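PDB 7F3H: bifunctional cytochrome P450/NADPH--P450 reductase from Deinococcus aerius, which catalyses the NADPH-driven hydroxylation of organic substrates at a heme iron, probably with electrons passed from a reductase fused to its P450 domain. Local coordinates for residues 238-243 against 259-264; 278-283 against 417-422. All coordinates share one frame; numbering follows the deposited sequence.

Interaction 1 (238-243 against 259-264); sequences GLMLNA and YQVMTF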
# COMPACT_ATOMS: atom_id res chain seq x y z
N GLY A 238 18.93 -13.26 0.10
CA GLY A 238 20.04 -13.89 -0.60
C GLY A 238 20.59 -13.05 -1.73
O GLY A 238 21.79 -13.04 -1.99
N LEU A 239 19.71 -12.31 -2.41
CA LEU A 239 20.14 -11.41 -3.47
C LEU A 239 20.88 -10.21 -2.90
O LEU A 239 21.88 -9.77 -3.48
CB LEU A 239 18.93 -10.98 -4.31
CG LEU A 239 19.16 -10.04 -5.50
CD1 LEU A 239 18.20 -10.31 -6.65
CD2 LEU A 239 18.97 -8.59 -5.05
N MET A 240 20.39 -9.66 -1.78
CA MET A 240 21.06 -8.50 -1.22
C MET A 240 22.41 -8.85 -0.60
O MET A 240 23.24 -7.96 -0.40
CB MET A 240 20.17 -7.81 -0.18
CG MET A 240 18.87 -7.21 -0.72
SD MET A 240 17.98 -6.11 0.42
CE MET A 240 17.05 -7.37 1.33
N LEU A 241 22.65 -10.15 -0.33
CA LEU A 241 23.92 -10.61 0.24
C LEU A 241 25.04 -10.66 -0.79
O LEU A 241 26.19 -10.39 -0.45
CB LEU A 241 23.77 -12.00 0.87
CG LEU A 241 22.93 -12.09 2.14
CD1 LEU A 241 23.13 -13.43 2.80
CD2 LEU A 241 23.26 -10.95 3.10
N ASN A 242 24.70 -10.98 -2.05
CA ASN A 242 25.67 -11.13 -3.13
C ASN A 242 25.76 -9.89 -4.01
O ASN A 242 26.84 -9.31 -4.18
CB ASN A 242 25.29 -12.33 -4.01
CG ASN A 242 25.15 -13.63 -3.22
OD1 ASN A 242 25.95 -13.93 -2.32
ND2 ASN A 242 24.13 -14.43 -3.58
N ALA A 243 24.62 -9.45 -4.55
CA ALA A 243 24.57 -8.42 -5.58
C ALA A 243 25.40 -7.18 -5.26
O ALA A 243 25.46 -6.72 -4.11
CB ALA A 243 23.11 -8.01 -5.80
N TYR A 259 17.55 -2.92 7.20
CA TYR A 259 16.64 -1.82 6.92
C TYR A 259 15.72 -2.13 5.74
O TYR A 259 14.51 -1.89 5.81
CB TYR A 259 17.45 -0.56 6.66
CG TYR A 259 17.89 0.14 7.91
CD1 TYR A 259 17.12 0.06 9.08
CD2 TYR A 259 19.06 0.89 7.94
CE1 TYR A 259 17.54 0.70 10.23
CE2 TYR A 259 19.46 1.54 9.10
CZ TYR A 259 18.70 1.44 10.23
OH TYR A 259 19.10 2.09 11.35
N GLN A 260 16.26 -2.73 4.68
CA GLN A 260 15.42 -3.08 3.54
C GLN A 260 14.40 -4.15 3.92
O GLN A 260 13.24 -4.09 3.49
CB GLN A 260 16.27 -3.56 2.35
CG GLN A 260 17.33 -2.57 1.82
CD GLN A 260 16.81 -1.17 1.50
OE1 GLN A 260 15.60 -0.94 1.33
NE2 GLN A 260 17.73 -0.21 1.44
N VAL A 261 14.82 -5.16 4.69
CA VAL A 261 13.86 -6.18 5.14
C VAL A 261 12.72 -5.53 5.93
O VAL A 261 11.52 -5.78 5.68
CB VAL A 261 14.58 -7.28 5.94
CG1 VAL A 261 13.56 -8.10 6.74
CG2 VAL A 261 15.41 -8.14 5.00
N MET A 262 13.08 -4.68 6.89
CA MET A 262 12.07 -3.94 7.65
C MET A 262 11.17 -3.15 6.71
O MET A 262 9.96 -3.10 6.90
CB MET A 262 12.73 -3.01 8.67
CG MET A 262 13.42 -3.69 9.87
SD MET A 262 12.38 -4.86 10.74
CE MET A 262 10.94 -3.83 11.17
N THR A 263 11.76 -2.55 5.66
CA THR A 263 11.04 -1.72 4.71
C THR A 263 10.01 -2.53 3.93
O THR A 263 8.86 -2.11 3.77
CB THR A 263 12.08 -1.06 3.76
OG1 THR A 263 12.96 -0.24 4.53
CG2 THR A 263 11.42 -0.17 2.72
N PHE A 264 10.42 -3.69 3.40
CA PHE A 264 9.47 -4.61 2.77
C PHE A 264 8.25 -4.83 3.66
O PHE A 264 7.11 -4.81 3.18
CB PHE A 264 10.11 -5.96 2.45
CG PHE A 264 11.31 -5.87 1.57
CD1 PHE A 264 11.55 -4.74 0.79
CD2 PHE A 264 12.24 -6.89 1.56
CE1 PHE A 264 12.70 -4.64 0.01
CE2 PHE A 264 13.39 -6.80 0.79
CZ PHE A 264 13.61 -5.67 0.01
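M240 reaches from the short helix 236-242 to the long helix 254-285 and meets Q260 and V261 on one turn of it and F264 on the next. The two helices run nearly antiparallel (152°), with 12.0 Å between the axes of the segments, so one long thioether arm carries the whole contact. CB and CG only span the gap: CG sits beside the backbone N and the chain then runs extended through chi2 (-168°), which delivers the sulfur to the other helix. SD lies 3.6 Å from Q260 CB and also touches CG of the same residue. A bend at chi3 (-85°) swings the last methyl toward the F264 ring and V261. There M240 CE comes within 3.7 Å of F264 CE2, approaching the ring obliquely, and rests 4.1 Å from V261 CG2. Q260 offers only its aliphatic root, because its amide is engaged away from M240: OE1 bonds to the backbone N of L90 and NE2 to N256 OD1. The carbonyl O of Q260, which accepts the helical bond from F264 N, lies 3.2 Å above the plane of the F264 ring, over its centre, while F111 meets the ring edge-to-face. Replacing M240 with an alanine would probably leave Q260 CB and the CE2 corner of F264 without their cover and open a gap between the helices. By textbook P450 topology the long helix is the one that passes the heme: T263 touches the cofactor and the side chain of F264 comes to about 5 Å from it. No hydrogen bond crosses between the segments, and all four touching residues are buried. Dispersion and the exclusion of water are therefore what join them, with the polar end of Q260 satisfied by partners to one side.

Interaction 2 (278-283 against 417-422); sequences FTLYLL and LALLLI
L419 pushes its forked end in among T279, L280 and L283, and every approach within 4.5 Å involves that one leucine. The tight part is at its CD1, which lies 3.6 Å from T279 CG2 as the two side chains cross at a slant. Threonine can make an apolar contact here because its CG2 stands anti to the backbone N and faces the other helix, whereas OG1 is turned back to hydrogen-bond the carbonyl of L275 one turn earlier. The other branch is held less closely: L419 CD2 is 4.0 Å from CD2 of L280, whose side chain lies alongside, pointing the other way, and 4.2 Å from CD1 of L283. Looser still is I422, nearly a turn further on, whose CG2 stays 4.7 Å from CD2 of L280 although its CB points toward the other helix. The slack side is not a wet one, since I422 is buried like the four residues that touch. The helices diverge at 46°, with 12.1 Å between the axes of their segments, which suits a contact concentrated on one residue. In P450 terms the long central helix here meets helix L, which follows the heme-binding loop. Helix 317-329 covers T279 through I321, L322 and A325, F278 leans on strand 444-446, and helix 113-137 packs against L417, L421 and I422 on the far helix.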
# COMPACT_ATOMS: atom_id res chain seq x y z
N PHE A 278 -10.34 -4.09 0.37
CA PHE A 278 -11.20 -3.19 -0.39
C PHE A 278 -11.78 -3.90 -1.60
O PHE A 278 -12.93 -3.67 -1.97
CB PHE A 278 -10.43 -1.93 -0.81
CG PHE A 278 -10.45 -0.82 0.22
CD1 PHE A 278 -11.65 -0.29 0.67
CD2 PHE A 278 -9.26 -0.33 0.76
CE1 PHE A 278 -11.67 0.72 1.63
CE2 PHE A 278 -9.28 0.69 1.73
CZ PHE A 278 -10.49 1.21 2.16
N THR A 279 -11.00 -4.78 -2.23
CA THR A 279 -11.50 -5.49 -3.40
C THR A 279 -12.63 -6.44 -3.03
O THR A 279 -13.64 -6.52 -3.73
CB THR A 279 -10.36 -6.23 -4.08
OG1 THR A 279 -9.38 -5.27 -4.52
CG2 THR A 279 -10.86 -7.05 -5.27
N LEU A 280 -12.46 -7.21 -1.95
CA LEU A 280 -13.57 -8.06 -1.54
C LEU A 280 -14.80 -7.22 -1.20
O LEU A 280 -15.93 -7.59 -1.56
CB LEU A 280 -13.16 -8.94 -0.37
CG LEU A 280 -12.10 -9.98 -0.72
CD1 LEU A 280 -11.62 -10.59 0.58
CD2 LEU A 280 -12.68 -11.05 -1.60
N TYR A 281 -14.61 -6.07 -0.54
CA TYR A 281 -15.73 -5.15 -0.30
C TYR A 281 -16.40 -4.73 -1.62
O TYR A 281 -17.64 -4.74 -1.73
CB TYR A 281 -15.25 -3.90 0.43
CG TYR A 281 -16.31 -2.82 0.50
CD1 TYR A 281 -17.40 -2.93 1.35
CD2 TYR A 281 -16.24 -1.70 -0.33
CE1 TYR A 281 -18.38 -1.94 1.41
CE2 TYR A 281 -17.22 -0.70 -0.29
CZ TYR A 281 -18.29 -0.84 0.57
OH TYR A 281 -19.26 0.13 0.63
N LEU A 282 -15.60 -4.27 -2.59
CA LEU A 282 -16.13 -3.77 -3.86
C LEU A 282 -16.85 -4.87 -4.64
O LEU A 282 -17.86 -4.61 -5.29
CB LEU A 282 -15.01 -3.18 -4.71
CG LEU A 282 -14.48 -1.89 -4.11
CD1 LEU A 282 -13.23 -1.41 -4.83
CD2 LEU A 282 -15.60 -0.79 -4.05
N LEU A 283 -16.32 -6.09 -4.57
CA LEU A 283 -16.97 -7.21 -5.23
C LEU A 283 -18.30 -7.53 -4.56
O LEU A 283 -19.29 -7.79 -5.24
CB LEU A 283 -16.03 -8.41 -5.23
CG LEU A 283 -14.77 -8.29 -6.10
CD1 LEU A 283 -13.86 -9.53 -5.95
CD2 LEU A 283 -15.15 -8.10 -7.55
N LEU A 417 -3.34 -13.66 -7.28
CA LEU A 417 -3.33 -15.07 -6.90
C LEU A 417 -4.28 -15.37 -5.74
O LEU A 417 -4.98 -16.39 -5.75
CB LEU A 417 -1.92 -15.49 -6.51
CG LEU A 417 -1.79 -16.89 -5.93
CD1 LEU A 417 -2.28 -17.94 -6.91
CD2 LEU A 417 -0.35 -17.13 -5.56
N ALA A 418 -4.25 -14.53 -4.71
CA ALA A 418 -5.14 -14.70 -3.58
C ALA A 418 -6.59 -14.72 -4.05
O ALA A 418 -7.37 -15.60 -3.67
CB ALA A 418 -4.92 -13.58 -2.55
N LEU A 419 -6.95 -13.75 -4.90
CA LEU A 419 -8.33 -13.65 -5.37
C LEU A 419 -8.71 -14.86 -6.19
O LEU A 419 -9.80 -15.42 -6.03
CB LEU A 419 -8.48 -12.35 -6.18
CG LEU A 419 -8.76 -11.09 -5.33
CD1 LEU A 419 -8.56 -9.73 -6.07
CD2 LEU A 419 -10.16 -11.18 -4.74
N LEU A 420 -7.81 -15.28 -7.09
CA LEU A 420 -8.02 -16.47 -7.91
C LEU A 420 -8.34 -17.68 -7.05
O LEU A 420 -9.35 -18.37 -7.26
CB LEU A 420 -6.76 -16.72 -8.74
CG LEU A 420 -6.71 -17.94 -9.65
CD1 LEU A 420 -7.86 -17.88 -10.65
CD2 LEU A 420 -5.38 -18.02 -10.34
N LEU A 421 -7.52 -17.93 -6.02
CA LEU A 421 -7.75 -19.12 -5.21
C LEU A 421 -9.02 -18.98 -4.37
O LEU A 421 -9.83 -19.92 -4.29
CB LEU A 421 -6.53 -19.37 -4.33
CG LEU A 421 -5.27 -19.96 -4.96
CD1 LEU A 421 -4.18 -20.16 -3.89
CD2 LEU A 421 -5.55 -21.28 -5.71
N ILE A 422 -9.25 -17.80 -3.79
CA ILE A 422 -10.43 -17.57 -2.96
C ILE A 422 -11.70 -17.81 -3.75
O ILE A 422 -12.61 -18.52 -3.31
CB ILE A 422 -10.39 -16.14 -2.37
CG1 ILE A 422 -9.37 -16.10 -1.23
CG2 ILE A 422 -11.80 -15.66 -1.89
CD1 ILE A 422 -9.06 -14.70 -0.79

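In the fold
Followed from the N terminus, the chain first makes interaction 1, which closes a short loop: only 15 residues lie between 238-243 and 259-264. Interaction 2 opens further along the same helix 254-285 and closes over 133 residues, a span that takes in helix 317-329 and the sheet strands 336-339 and 356-359 before helix 408-425 arrives. The two closures therefore follow in series, neither nesting nor crossing. Their centres lie 29 Å apart, so helix 254-285 acts as a common beam, joined near one end to its sequence neighbour and near the other to a late helix of the heme domain.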